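Local structure of kinesin-like protein KAR3 (Saccharomyces cerevisiae, 1F9V) at residues S79-Y84 and F118-K123; E136-Y141 and T176-V181; E143-L148 and H165-D170. The protein probably couples ATP binding and hydrolysis to movement along microtubules, as a kinesin-family motor of budding yeast. The protein carries 2 engineered substitutions. All coordinates share one frame; numbering follows the deposited sequence.

How the contacts relate
Contact 1 stands apart from the other two, its centre about 23 Å from that of contact 2 and about 26 Å from that of contact 3, while contacts 2 and 3 touch, with centres about 4 Å apart. Along the chain contact 1 closes first, packing helix 109-124 against the turn before strand 86-91, next to the start of strand 130-141; the later part of that strand carries contact 2, and contact 3 is nested within the loop that contact 2 closes. Strands 130-141 and 144-147 are neighbours in the large mixed sheet, and strands 167-170 and 175-178 form a two-stranded sheet. Contacts 2 and 3 thus join the small sheet to the large one.

Contact 1: S79-Y84 and F118-K123; sequences SSLDGY and FNWINK
The indole of Trp120 meets the CD1 methyl of Leu81 obliquely at its root, Leu81 CD1 lying 3.7 Å from Trp120 CG, while the end of the side chain leads away from 79-84; the indole also meets His116 edge-to-face. The other ring of note, that of Tyr84, has the backbone oxygen of Ser79 in its plane at the edge and forms a cation-pi pair with Lys311. The tightest point of the contact is Leu81 CD1 against Trp120 CB at 3.3 Å, close for two saturated carbons. The second prong of Leu81 takes a different neighbour: CD2 rests on Ile121 CG1 at 4.0 Å, the two side chains crossing at about a right angle. One leucine thus straddles two consecutive residues of helix 109-124. In the kinesin motor domain this pairs that helix with the turn between helix 66-77 and strand 86-91, the strand that runs into the P-loop, on one face of the central sheet. Leu225 of strand 218-228 lies against Leu81, and Tyr131 of strand 130-141 both packs on Ile121 and bonds through its hydroxyl to Leu81 O. The turn itself ends as a Schellman motif: Gly83 N bonds to Ser80 O at 3.2 Å, and Tyr84 N reaches back to Ser79 O in a weak bond of 3.3 Å. Gly83 occupies a left-handed conformation (phi 97°), with backbone angles that favour glycine. A further bond fastens the exit of the turn, Ser80 OG donating to Tyr84 O at 3.0 Å from 22° outside the carbonyl plane.

Contact 2: E136-Y141 and T176-V181; sequences EFIEIY and TTITNV
Ile138 and Ile178 reach toward each other tip to tip, their CD1 methyls 3.7 Å apart, in the closely packed half of this contact. The two arms of Ile138 serve two partners. Its CG1 arm sits in the crowded position between backbone N and carbonyl carbon (chi1 65°), which carries CD1 out to Ile178 and leaves the CG2 methyl for Val181, with Ile138 CG2 at 3.8 Å from Val181 CG1. These two side chains cross at about a right angle. Leu301 of helix 297-306 packs on both isoleucines, and Ile145 and Ile220, from the strands flanking 130-141, close further on Ile138, the buried member of the group. Toward the other end the contact is looser. Val181 and Glu136 are partly exposed, and their touch is limited to aliphatic carbon, Glu136 CG lying 4.0 Å from Val181 CG1. The glutamate chain bends at chi2 (90°), and its carboxylate goes to partners outside the two segments, OE1 to His224 NE2 and OE2 to Ser183 OG. Val181 is brought into place by a type II turn from Ile178 to Val181, so that both residues face strand 130-141 while Asn180, within the turn, is exposed. No hydrogen bond links 136-141 to 176-181, and even the nearest CA atoms, of Glu136 and Val181, are 7.3 Å apart. The small hairpin is therefore held against the large sheet here by apolar packing, methyl to methyl at Ile138 and methylene to methyl at Glu136, while the polar end of Glu136 is satisfied elsewhere.

Contact 3: E143-L148 and H165-D170; sequences ENIVDL and HEIRHD
An ordered water joins Asp147 and His165: it accepts a bond from Asp147 N at 3.1 Å and lies 2.8 Å from His165 NE2, in the plane of the imidazole at its edge. The other ring nitrogen, His165 ND1, bonds to Thr179 O, so the ring is gripped at both nitrogens and its rotation is fixed. Held this way, the imidazole meets strand 144-147 obliquely, with His165 CD2 3.3 Å from Ile145 O and His165 NE2 4.1 Å from Asp147 CB. Asp147 turns its carboxylate elsewhere, CG being anti to the backbone N (chi1 178°); OD2 takes Thr182 N and OD1 takes Leu149 N. Beside this polar seam, Ile145 CD1 meets Ile167 CG1 at 4.1 Å, the two side chains crossing at about a right angle, and helix 297-306 covers Ile167 through Tyr300 and Leu301. Further along the hairpin, Ile167 CG2 sits over one face of the His169 ring, offset toward the rim. Within 165-170 a salt bridge links Arg168 NH1 to Glu166 OE1 at 2.7 Å, using the anti lone pair of the carboxylate oxygen. Strands 167-170 and 175-178 form a beta hairpin that docks beside strand 144-147, an arrangement consistent with the loop 8 lobe of kinesin motor domains, which in relatives faces the microtubule.

Contact 1: S79-Y84 and F118-K123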
loop_
_atom_site.group_PDB
_atom_site.type_symbol
_atom_site.label_atom_id
_atom_site.label_comp_id
_atom_site.label_asym_id
_atom_site.label_seq_id
_atom_site.Cartn_x
_atom_site.Cartn_y
_atom_site.Cartn_z
ATOM N N SER A 79 5.179 -14.286 3.531
ATOM C CA SER A 79 4.041 -15.162 3.765
ATOM C C SER A 79 3.437 -15.626 2.432
ATOM O O SER A 79 2.725 -16.627 2.381
ATOM C CB SER A 79 2.983 -14.446 4.616
ATOM O OG SER A 79 2.228 -13.532 3.840
ATOM N N SER A 80 3.735 -14.906 1.355
ATOM C CA SER A 80 3.225 -15.267 0.034
ATOM C C SER A 80 3.810 -16.594 -0.443
ATOM O O SER A 80 3.253 -17.241 -1.332
ATOM C CB SER A 80 3.555 -14.176 -0.979
ATOM O OG SER A 80 2.426 -13.352 -1.207
ATOM N N LEU A 81 4.938 -16.993 0.143
ATOM C CA LEU A 81 5.573 -18.255 -0.226
ATOM C C LEU A 81 4.787 -19.410 0.385
ATOM O O LEU A 81 4.913 -20.558 -0.045
ATOM C CB LEU A 81 7.025 -18.279 0.252
ATOM C CG LEU A 81 7.917 -17.289 -0.507
ATOM C CD1 LEU A 81 9.111 -16.910 0.350
ATOM C CD2 LEU A 81 8.368 -17.902 -1.820
ATOM N N ASP A 82 3.968 -19.092 1.385
ATOM C CA ASP A 82 3.129 -20.084 2.050
ATOM C C ASP A 82 1.735 -20.111 1.419
ATOM O O ASP A 82 0.855 -20.826 1.891
ATOM C CB ASP A 82 2.987 -19.764 3.542
ATOM C CG ASP A 82 4.313 -19.765 4.268
ATOM O OD1 ASP A 82 5.223 -20.504 3.837
ATOM O OD2 ASP A 82 4.445 -19.025 5.268
ATOM N N GLY A 83 1.534 -19.321 0.369
ATOM C CA GLY A 83 0.244 -19.291 -0.297
ATOM C C GLY A 83 -0.688 -18.169 0.124
ATOM O O GLY A 83 -1.838 -18.119 -0.311
ATOM N N TYR A 84 -0.212 -17.270 0.979
ATOM C CA TYR A 84 -1.041 -16.153 1.421
ATOM C C TYR A 84 -1.014 -15.054 0.376
ATOM O O TYR A 84 -0.002 -14.848 -0.293
ATOM C CB TYR A 84 -0.510 -15.554 2.726
ATOM C CG TYR A 84 -0.807 -16.357 3.958
ATOM C CD1 TYR A 84 0.144 -17.238 4.482
ATOM C CD2 TYR A 84 -2.030 -16.234 4.616
ATOM C CE1 TYR A 84 -0.117 -17.973 5.631
ATOM C CE2 TYR A 84 -2.301 -16.963 5.765
ATOM C CZ TYR A 84 -1.341 -17.831 6.266
ATOM O OH TYR A 84 -1.603 -18.554 7.401
ATOM N N PHE A 118 13.302 -13.807 -3.621
ATOM C CA PHE A 118 14.265 -14.660 -4.298
ATOM C C PHE A 118 15.274 -15.252 -3.318
ATOM O O PHE A 118 15.756 -16.367 -3.516
ATOM C CB PHE A 118 14.959 -13.882 -5.416
ATOM C CG PHE A 118 14.236 -13.965 -6.732
ATOM C CD1 PHE A 118 14.174 -15.170 -7.429
ATOM C CD2 PHE A 118 13.584 -12.857 -7.258
ATOM C CE1 PHE A 118 13.470 -15.267 -8.628
ATOM C CE2 PHE A 118 12.877 -12.945 -8.456
ATOM C CZ PHE A 118 12.822 -14.157 -9.141
ATOM N N ASN A 119 15.586 -14.523 -2.247
ATOM C CA ASN A 119 16.517 -15.047 -1.249
ATOM C C ASN A 119 15.844 -16.250 -0.605
ATOM O O ASN A 119 16.479 -17.267 -0.331
ATOM C CB ASN A 119 16.823 -14.006 -0.168
ATOM C CG ASN A 119 17.738 -12.901 -0.660
ATOM O OD1 ASN A 119 18.424 -13.048 -1.676
ATOM N ND2 ASN A 119 17.752 -11.780 0.061
ATOM N N TRP A 120 14.543 -16.124 -0.372
ATOM C CA TRP A 120 13.766 -17.196 0.235
ATOM C C TRP A 120 13.587 -18.359 -0.732
ATOM O O TRP A 120 13.626 -19.522 -0.330
ATOM C CB TRP A 120 12.397 -16.670 0.655
ATOM C CG TRP A 120 12.343 -16.294 2.089
ATOM C CD1 TRP A 120 12.242 -15.033 2.605
ATOM C CD2 TRP A 120 12.396 -17.184 3.208
ATOM N NE1 TRP A 120 12.228 -15.084 3.977
ATOM C CE2 TRP A 120 12.320 -16.390 4.376
ATOM C CE3 TRP A 120 12.496 -18.576 3.339
ATOM C CZ2 TRP A 120 12.345 -16.943 5.661
ATOM C CZ3 TRP A 120 12.522 -19.126 4.619
ATOM C CH2 TRP A 120 12.445 -18.307 5.764
ATOM N N ILE A 121 13.385 -18.034 -2.005
ATOM C CA ILE A 121 13.196 -19.050 -3.028
ATOM C C ILE A 121 14.450 -19.919 -3.113
ATOM O O ILE A 121 14.361 -21.143 -3.190
ATOM C CB ILE A 121 12.901 -18.405 -4.410
ATOM C CG1 ILE A 121 11.455 -17.880 -4.441
ATOM C CG2 ILE A 121 13.126 -19.428 -5.527
ATOM C CD1 ILE A 121 11.075 -17.154 -5.715
ATOM N N ASN A 122 15.619 -19.288 -3.086
ATOM C CA ASN A 122 16.864 -20.040 -3.149
ATOM C C ASN A 122 16.988 -20.922 -1.917
ATOM O O ASN A 122 17.370 -22.088 -2.015
ATOM C CB ASN A 122 18.049 -19.084 -3.237
ATOM C CG ASN A 122 18.044 -18.287 -4.517
ATOM O OD1 ASN A 122 17.814 -18.834 -5.596
ATOM N ND2 ASN A 122 18.285 -16.984 -4.409
ATOM N N LYS A 123 16.646 -20.364 -0.760
ATOM C CA LYS A 123 16.718 -21.099 0.497
ATOM C C LYS A 123 15.735 -22.276 0.575
ATOM O O LYS A 123 15.965 -23.236 1.312
ATOM C CB LYS A 123 16.465 -20.147 1.667
ATOM C CG LYS A 123 15.983 -20.830 2.939
ATOM C CD LYS A 123 16.628 -20.217 4.176
ATOM C CE LYS A 123 16.256 -20.985 5.438
ATOM N NZ LYS A 123 17.169 -20.663 6.573
#

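Contact 2: E136-Y141 and T176-V181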
loop_
_atom_site.group_PDB
_atom_site.type_symbol
_atom_site.label_atom_id
_atom_site.label_comp_id
_atom_site.label_asym_id
_atom_site.label_seq_id
_atom_site.Cartn_x
_atom_site.Cartn_y
_atom_site.Cartn_z
ATOM N N GLU A 136 2.818 -8.229 -13.118
ATOM C CA GLU A 136 2.117 -7.283 -13.966
ATOM C C GLU A 136 2.273 -5.943 -13.259
ATOM O O GLU A 136 2.432 -5.897 -12.035
ATOM C CB GLU A 136 0.627 -7.619 -14.075
ATOM C CG GLU A 136 0.317 -8.948 -14.743
ATOM C CD GLU A 136 0.252 -10.084 -13.747
ATOM O OE1 GLU A 136 -0.398 -9.910 -12.696
ATOM O OE2 GLU A 136 0.849 -11.150 -14.004
ATOM N N PHE A 137 2.248 -4.866 -14.031
ATOM C CA PHE A 137 2.354 -3.518 -13.481
ATOM C C PHE A 137 1.305 -2.693 -14.207
ATOM O O PHE A 137 1.442 -2.388 -15.400
ATOM C CB PHE A 137 3.758 -2.938 -13.713
ATOM C CG PHE A 137 4.088 -1.753 -12.837
ATOM C CD1 PHE A 137 3.277 -1.401 -11.760
ATOM C CD2 PHE A 137 5.214 -0.985 -13.101
ATOM C CE1 PHE A 137 3.587 -0.298 -10.958
ATOM C CE2 PHE A 137 5.530 0.116 -12.308
ATOM C CZ PHE A 137 4.713 0.457 -11.235
ATOM N N ILE A 138 0.244 -2.350 -13.486
ATOM C CA ILE A 138 -0.845 -1.587 -14.063
ATOM C C ILE A 138 -1.132 -0.344 -13.245
ATOM O O ILE A 138 -0.573 -0.145 -12.168
ATOM C CB ILE A 138 -2.155 -2.429 -14.110
ATOM C CG1 ILE A 138 -2.619 -2.751 -12.686
ATOM C CG2 ILE A 138 -1.926 -3.731 -14.890
ATOM C CD1 ILE A 138 -4.035 -3.305 -12.593
ATOM N N GLU A 139 -2.010 0.494 -13.775
ATOM C CA GLU A 139 -2.435 1.680 -13.066
ATOM C C GLU A 139 -3.935 1.801 -13.289
ATOM O O GLU A 139 -4.463 1.324 -14.295
ATOM C CB GLU A 139 -1.720 2.930 -13.591
ATOM C CG GLU A 139 -2.506 3.683 -14.636
ATOM C CD GLU A 139 -1.799 4.923 -15.140
ATOM O OE1 GLU A 139 -0.773 5.326 -14.547
ATOM O OE2 GLU A 139 -2.281 5.492 -16.140
ATOM N N ILE A 140 -4.621 2.401 -12.325
ATOM C CA ILE A 140 -6.043 2.640 -12.447
ATOM C C ILE A 140 -6.158 4.157 -12.436
ATOM O O ILE A 140 -5.743 4.815 -11.480
ATOM C CB ILE A 140 -6.842 2.040 -11.270
ATOM C CG1 ILE A 140 -6.893 0.513 -11.404
ATOM C CG2 ILE A 140 -8.270 2.590 -11.272
ATOM C CD1 ILE A 140 -7.475 -0.194 -10.203
ATOM N N TYR A 141 -6.681 4.709 -13.523
ATOM C CA TYR A 141 -6.857 6.150 -13.657
ATOM C C TYR A 141 -8.289 6.396 -14.112
ATOM O O TYR A 141 -8.718 5.884 -15.153
ATOM C CB TYR A 141 -5.880 6.725 -14.684
ATOM C CG TYR A 141 -6.068 8.209 -14.896
ATOM C CD1 TYR A 141 -5.935 9.101 -13.834
ATOM C CD2 TYR A 141 -6.427 8.718 -16.142
ATOM C CE1 TYR A 141 -6.156 10.463 -14.006
ATOM C CE2 TYR A 141 -6.653 10.087 -16.326
ATOM C CZ TYR A 141 -6.518 10.948 -15.249
ATOM O OH TYR A 141 -6.753 12.295 -15.406
ATOM N N THR A 176 -7.548 -13.890 -9.694
ATOM C CA THR A 176 -8.017 -12.877 -10.620
ATOM C C THR A 176 -6.961 -12.547 -11.653
ATOM O O THR A 176 -5.773 -12.495 -11.336
ATOM C CB THR A 176 -8.357 -11.581 -9.844
ATOM O OG1 THR A 176 -9.323 -11.880 -8.834
ATOM C CG2 THR A 176 -8.889 -10.500 -10.780
ATOM N N THR A 177 -7.402 -12.330 -12.887
ATOM C CA THR A 177 -6.507 -11.955 -13.970
ATOM C C THR A 177 -7.201 -10.837 -14.725
ATOM O O THR A 177 -8.401 -10.609 -14.543
ATOM C CB THR A 177 -6.234 -13.132 -14.945
ATOM O OG1 THR A 177 -7.437 -13.477 -15.640
ATOM C CG2 THR A 177 -5.733 -14.344 -14.188
ATOM N N ILE A 178 -6.443 -10.127 -15.548
ATOM C CA ILE A 178 -6.984 -9.033 -16.341
ATOM C C ILE A 178 -6.625 -9.312 -17.786
ATOM O O ILE A 178 -5.464 -9.541 -18.104
ATOM C CB ILE A 178 -6.372 -7.668 -15.943
ATOM C CG1 ILE A 178 -6.470 -7.462 -14.426
ATOM C CG2 ILE A 178 -7.089 -6.545 -16.683
ATOM C CD1 ILE A 178 -5.493 -6.416 -13.902
ATOM N N THR A 179 -7.619 -9.285 -18.662
ATOM C CA THR A 179 -7.371 -9.572 -20.067
ATOM C C THR A 179 -6.508 -8.524 -20.761
ATOM O O THR A 179 -6.592 -7.324 -20.471
ATOM C CB THR A 179 -8.689 -9.714 -20.841
ATOM O OG1 THR A 179 -9.357 -8.452 -20.877
ATOM C CG2 THR A 179 -9.585 -10.729 -20.173
ATOM N N ASN A 180 -5.667 -9.007 -21.670
ATOM C CA ASN A 180 -4.779 -8.167 -22.459
ATOM C C ASN A 180 -3.804 -7.311 -21.660
ATOM O O ASN A 180 -3.465 -6.204 -22.073
ATOM C CB ASN A 180 -5.611 -7.284 -23.385
ATOM C CG ASN A 180 -6.517 -8.099 -24.289
ATOM O OD1 ASN A 180 -6.075 -9.065 -24.920
ATOM N ND2 ASN A 180 -7.791 -7.723 -24.348
ATOM N N VAL A 181 -3.358 -7.830 -20.519
ATOM C CA VAL A 181 -2.400 -7.123 -19.682
ATOM C C VAL A 181 -1.109 -7.915 -19.695
ATOM O O VAL A 181 -1.096 -9.101 -19.369
ATOM C CB VAL A 181 -2.881 -6.997 -18.227
ATOM C CG1 VAL A 181 -1.703 -6.613 -17.323
ATOM C CG2 VAL A 181 -3.994 -5.955 -18.140
#

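Contact 3: E143-L148 and H165-D170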
loop_
_atom_site.group_PDB
_atom_site.type_symbol
_atom_site.label_atom_id
_atom_site.label_comp_id
_atom_site.label_asym_id
_atom_site.label_seq_id
_atom_site.Cartn_x
_atom_site.Cartn_y
_atom_site.Cartn_z
ATOM N N GLU A 143 -10.844 5.219 -12.869
ATOM C CA GLU A 143 -11.476 3.904 -12.803
ATOM C C GLU A 143 -11.254 3.002 -14.020
ATOM O O GLU A 143 -11.992 2.034 -14.223
ATOM C CB GLU A 143 -12.979 4.062 -12.518
ATOM C CG GLU A 143 -13.294 4.666 -11.138
ATOM C CD GLU A 143 -12.726 3.851 -9.973
ATOM O OE1 GLU A 143 -13.449 2.980 -9.440
ATOM O OE2 GLU A 143 -11.558 4.080 -9.585
ATOM N N ASN A 144 -10.234 3.314 -14.815
ATOM C CA ASN A 144 -9.887 2.516 -15.990
ATOM C C ASN A 144 -8.508 1.904 -15.767
ATOM O O ASN A 144 -7.609 2.566 -15.255
ATOM C CB ASN A 144 -9.838 3.382 -17.249
ATOM C CG ASN A 144 -11.207 3.874 -17.677
ATOM O OD1 ASN A 144 -11.358 5.013 -18.111
ATOM N ND2 ASN A 144 -12.209 3.018 -17.557
ATOM N N ILE A 145 -8.344 0.643 -16.156
ATOM C CA ILE A 145 -7.069 -0.041 -16.001
ATOM C C ILE A 145 -6.185 0.237 -17.209
ATOM O O ILE A 145 -6.645 0.201 -18.352
ATOM C CB ILE A 145 -7.270 -1.571 -15.866
ATOM C CG1 ILE A 145 -7.898 -1.890 -14.508
ATOM C CG2 ILE A 145 -5.932 -2.299 -16.039
ATOM C CD1 ILE A 145 -8.329 -3.345 -14.340
ATOM N N VAL A 146 -4.916 0.533 -16.942
ATOM C CA VAL A 146 -3.932 0.795 -17.981
ATOM C C VAL A 146 -2.743 -0.126 -17.723
ATOM O O VAL A 146 -2.296 -0.268 -16.589
ATOM C CB VAL A 146 -3.439 2.265 -17.952
ATOM C CG1 VAL A 146 -2.293 2.448 -18.931
ATOM C CG2 VAL A 146 -4.578 3.204 -18.300
ATOM N N ASP A 147 -2.251 -0.764 -18.778
ATOM C CA ASP A 147 -1.116 -1.670 -18.676
ATOM C C ASP A 147 0.154 -0.841 -18.863
ATOM O O ASP A 147 0.414 -0.334 -19.954
ATOM C CB ASP A 147 -1.226 -2.743 -19.765
ATOM C CG ASP A 147 -0.058 -3.712 -19.765
ATOM O OD1 ASP A 147 0.782 -3.664 -18.841
ATOM O OD2 ASP A 147 0.016 -4.536 -20.705
ATOM N N LEU A 148 0.934 -0.701 -17.793
ATOM C CA LEU A 148 2.163 0.094 -17.840
ATOM C C LEU A 148 3.298 -0.612 -18.562
ATOM O O LEU A 148 4.287 0.019 -18.943
ATOM C CB LEU A 148 2.611 0.468 -16.418
ATOM C CG LEU A 148 1.604 1.211 -15.530
ATOM C CD1 LEU A 148 2.216 1.488 -14.157
ATOM C CD2 LEU A 148 1.196 2.510 -16.197
ATOM N N HIS A 165 -9.430 -4.253 -21.293
ATOM C CA HIS A 165 -8.945 -4.914 -20.094
ATOM C C HIS A 165 -10.110 -5.276 -19.196
ATOM O O HIS A 165 -10.659 -4.416 -18.518
ATOM C CB HIS A 165 -7.991 -3.999 -19.327
ATOM C CG HIS A 165 -6.771 -3.616 -20.098
ATOM N ND1 HIS A 165 -5.918 -4.546 -20.655
ATOM C CD2 HIS A 165 -6.254 -2.402 -20.405
ATOM C CE1 HIS A 165 -4.931 -3.922 -21.270
ATOM N NE2 HIS A 165 -5.112 -2.619 -21.133
ATOM N N GLU A 166 -10.492 -6.548 -19.200
ATOM C CA GLU A 166 -11.592 -7.006 -18.364
ATOM C C GLU A 166 -11.073 -7.819 -17.192
ATOM O O GLU A 166 -10.157 -8.624 -17.343
ATOM C CB GLU A 166 -12.571 -7.873 -19.170
ATOM C CG GLU A 166 -13.342 -7.117 -20.223
ATOM C CD GLU A 166 -14.467 -7.944 -20.818
ATOM O OE1 GLU A 166 -14.476 -9.177 -20.630
ATOM O OE2 GLU A 166 -15.343 -7.356 -21.475
ATOM N N ILE A 167 -11.669 -7.605 -16.027
ATOM C CA ILE A 167 -11.307 -8.336 -14.831
ATOM C C ILE A 167 -11.991 -9.704 -14.872
ATOM O O ILE A 167 -13.204 -9.795 -15.076
ATOM C CB ILE A 167 -11.758 -7.582 -13.564
ATOM C CG1 ILE A 167 -10.902 -6.327 -13.378
ATOM C CG2 ILE A 167 -11.650 -8.480 -12.350
ATOM C CD1 ILE A 167 -11.347 -5.442 -12.209
ATOM N N ARG A 168 -11.204 -10.759 -14.680
ATOM C CA ARG A 168 -11.716 -12.123 -14.694
ATOM C C ARG A 168 -11.476 -12.793 -13.359
ATOM O O ARG A 168 -10.359 -13.208 -13.055
ATOM C CB ARG A 168 -11.031 -12.950 -15.787
ATOM C CG ARG A 168 -11.284 -12.462 -17.193
ATOM C CD ARG A 168 -12.322 -13.318 -17.903
ATOM N NE ARG A 168 -12.340 -13.043 -19.338
ATOM C CZ ARG A 168 -13.051 -12.070 -19.907
ATOM N NH1 ARG A 168 -13.805 -11.279 -19.159
ATOM N NH2 ARG A 168 -12.993 -11.872 -21.219
ATOM N N HIS A 169 -12.523 -12.887 -12.555
ATOM C CA HIS A 169 -12.426 -13.536 -11.262
ATOM C C HIS A 169 -12.753 -15.016 -11.441
ATOM O O HIS A 169 -13.804 -15.363 -11.987
ATOM C CB HIS A 169 -13.423 -12.931 -10.279
ATOM C CG HIS A 169 -13.098 -11.536 -9.855
ATOM N ND1 HIS A 169 -11.864 -11.180 -9.348
ATOM C CD2 HIS A 169 -13.857 -10.417 -9.821
ATOM C CE1 HIS A 169 -11.880 -9.900 -9.018
ATOM N NE2 HIS A 169 -13.079 -9.414 -9.295
ATOM N N ASP A 170 -11.847 -15.877 -10.991
ATOM C CA ASP A 170 -12.040 -17.322 -11.053
ATOM C C ASP A 170 -12.483 -17.733 -9.655
ATOM O O ASP A 170 -11.658 -17.948 -8.770
ATOM C CB ASP A 170 -10.726 -18.021 -11.413
ATOM C CG ASP A 170 -10.906 -19.507 -11.714
ATOM O OD1 ASP A 170 -10.109 -20.045 -12.512
ATOM O OD2 ASP A 170 -11.832 -20.138 -11.161
HETATM O O HOH W 1 -3.403 -0.405 -21.589
#